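Local atomic coordinates of Sex comb on midleg CG9495-PA (Drosophila melanogaster, PDB entry 1PK1), a protein that probably acts in Polycomb-group gene silencing, using a sterile alpha motif (SAM) domain to bind other SAM domains. Residues L51-E56 and K60-K65. The protein carries 2 engineered substitutions. Sequence-based numbering, arbitrary orientation.
Engineered in segment 51-56: Arg52 (natural residue Leu).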
# COMPACT_ATOMS: atom_id res chain seq x y z
N LEU B 51 -1.75 -14.33 7.05
CA LEU B 51 -2.93 -14.65 6.26
C LEU B 51 -4.20 -14.04 6.85
O LEU B 51 -5.22 -13.93 6.16
CB LEU B 51 -3.07 -16.17 6.16
CG LEU B 51 -1.85 -16.88 5.57
CD1 LEU B 51 -2.05 -18.39 5.64
CD2 LEU B 51 -1.64 -16.43 4.13
N ARG B 52 -4.12 -13.63 8.11
CA ARG B 52 -5.26 -13.06 8.82
C ARG B 52 -5.27 -11.53 8.78
O ARG B 52 -6.18 -10.89 9.31
CB ARG B 52 -5.24 -13.57 10.26
CG ARG B 52 -6.41 -13.16 11.13
CD ARG B 52 -6.36 -13.93 12.45
NE ARG B 52 -7.38 -13.50 13.40
CZ ARG B 52 -7.58 -14.06 14.58
NH1 ARG B 52 -6.82 -15.09 14.97
NH2 ARG B 52 -8.52 -13.61 15.39
N LEU B 53 -4.26 -10.93 8.15
CA LEU B 53 -4.17 -9.48 8.06
C LEU B 53 -5.06 -8.86 6.99
O LEU B 53 -5.48 -9.53 6.04
CB LEU B 53 -2.73 -9.05 7.75
CG LEU B 53 -1.62 -9.03 8.81
CD1 LEU B 53 -0.31 -8.65 8.13
CD2 LEU B 53 -1.95 -8.03 9.90
N ASN B 54 -5.36 -7.57 7.17
CA ASN B 54 -6.12 -6.79 6.20
C ASN B 54 -5.72 -5.33 6.40
O ASN B 54 -5.11 -5.00 7.42
CB ASN B 54 -7.64 -7.00 6.35
CG ASN B 54 -8.16 -6.61 7.70
OD1 ASN B 54 -7.87 -5.53 8.21
ND2 ASN B 54 -8.96 -7.49 8.30
N SER B 55 -6.02 -4.48 5.43
CA SER B 55 -5.64 -3.07 5.52
C SER B 55 -6.16 -2.35 6.75
O SER B 55 -5.44 -1.58 7.38
CB SER B 55 -6.06 -2.32 4.24
OG SER B 55 -7.46 -2.33 4.06
N GLU B 56 -7.42 -2.60 7.11
CA GLU B 56 -7.99 -1.95 8.29
C GLU B 56 -7.20 -2.27 9.55
O GLU B 56 -6.89 -1.37 10.34
CB GLU B 56 -9.45 -2.38 8.47
CG GLU B 56 -10.39 -1.86 7.40
CD GLU B 56 -10.40 -0.35 7.32
OE1 GLU B 56 -10.64 0.30 8.36
OE2 GLU B 56 -10.18 0.19 6.21
N LYS B 60 -5.19 0.51 11.60
CA LYS B 60 -5.69 0.76 12.94
C LYS B 60 -4.82 0.20 14.07
O LYS B 60 -4.61 0.88 15.07
CB LYS B 60 -7.09 0.17 13.07
CG LYS B 60 -7.78 0.42 14.40
CD LYS B 60 -8.27 1.83 14.52
CE LYS B 60 -9.24 1.98 15.68
NZ LYS B 60 -9.81 3.34 15.69
N TYR B 61 -4.32 -1.02 13.90
CA TYR B 61 -3.54 -1.65 14.96
C TYR B 61 -2.02 -1.63 14.83
O TYR B 61 -1.31 -1.62 15.83
CB TYR B 61 -4.03 -3.09 15.14
CG TYR B 61 -5.52 -3.18 15.38
CD1 TYR B 61 -6.26 -4.27 14.92
CD2 TYR B 61 -6.21 -2.17 16.07
CE1 TYR B 61 -7.63 -4.36 15.13
CE2 TYR B 61 -7.58 -2.25 16.29
CZ TYR B 61 -8.29 -3.34 15.82
OH TYR B 61 -9.65 -3.42 16.02
N MET B 62 -1.51 -1.63 13.60
CA MET B 62 -0.06 -1.61 13.42
C MET B 62 0.46 -0.22 13.08
O MET B 62 1.67 0.00 13.03
CB MET B 62 0.35 -2.60 12.33
CG MET B 62 0.05 -4.04 12.68
SD MET B 62 0.43 -5.21 11.35
CE MET B 62 2.24 -5.15 11.34
N GLY B 63 -0.45 0.72 12.85
CA GLY B 63 -0.05 2.08 12.53
C GLY B 63 0.55 2.28 11.16
O GLY B 63 1.21 3.29 10.90
N LEU B 64 0.33 1.32 10.26
CA LEU B 64 0.85 1.42 8.90
C LEU B 64 -0.01 2.39 8.10
O LEU B 64 -1.22 2.46 8.32
CB LEU B 64 0.84 0.05 8.23
CG LEU B 64 1.89 -0.95 8.72
CD1 LEU B 64 1.51 -2.36 8.32
CD2 LEU B 64 3.24 -0.56 8.14
N LYS B 65 0.61 3.13 7.19
CA LYS B 65 -0.14 4.05 6.33
C LYS B 65 -0.74 3.22 5.20
O LYS B 65 -0.35 2.07 4.99
CB LYS B 65 0.79 5.14 5.78
CG LYS B 65 1.41 6.01 6.86
CD LYS B 65 0.35 6.58 7.78
CE LYS B 65 0.97 7.49 8.84
NZ LYS B 65 -0.05 7.99 9.79
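The short helix 55-61 of the SAM domain, an all-helical bundle, brings segments 51-56 and 60-65 together at its two ends. One bond of the helix itself and one apolar touch join them. Lys60 N donates to Glu56 O at 2.8 Å, the i to i+4 bond of an alpha helix. The CB of Lys60 also lies 3.1 Å from Glu56 O, beside the same carbonyl. With CG anti to the backbone N (chi1 -177°), the rest of the lysine chain then leads away from 51-56. Glu56 and Lys60 are both exposed on this outer side.

Asn54 is the N-cap. Its OD1 accepts a hydrogen bond from the backbone N of Arg57, which satisfies one amide of the first turn. At the other end, Gly63 leaves the helical conformation with a positive phi of 72°. The chain turns there, and Leu64 makes a backbone hydrogen bond with Met58. Lys65 then takes the N-cap position of the long helix 66-79, and it packs against the backbone of the other protein chain in the assembly.

The inner side is apolar. Met62 is buried, and its side chain also touches His43 and, on helix 37-42, Leu39 and Phe40. Leu53 packs on Met58 as well, so Leu53, Met58 and Met62 meet on one side. The contact thus ties the loop entering this helix to the chain near its far end. The Leu53 and Met62 side chains cross at about a right angle. Met62 is extended through chi2 and bends only at chi3 (70°). The extended part carries the sulfur across to the leucine, where Met62 SD meets the Leu53 methyl CD2 at 4.0 Å.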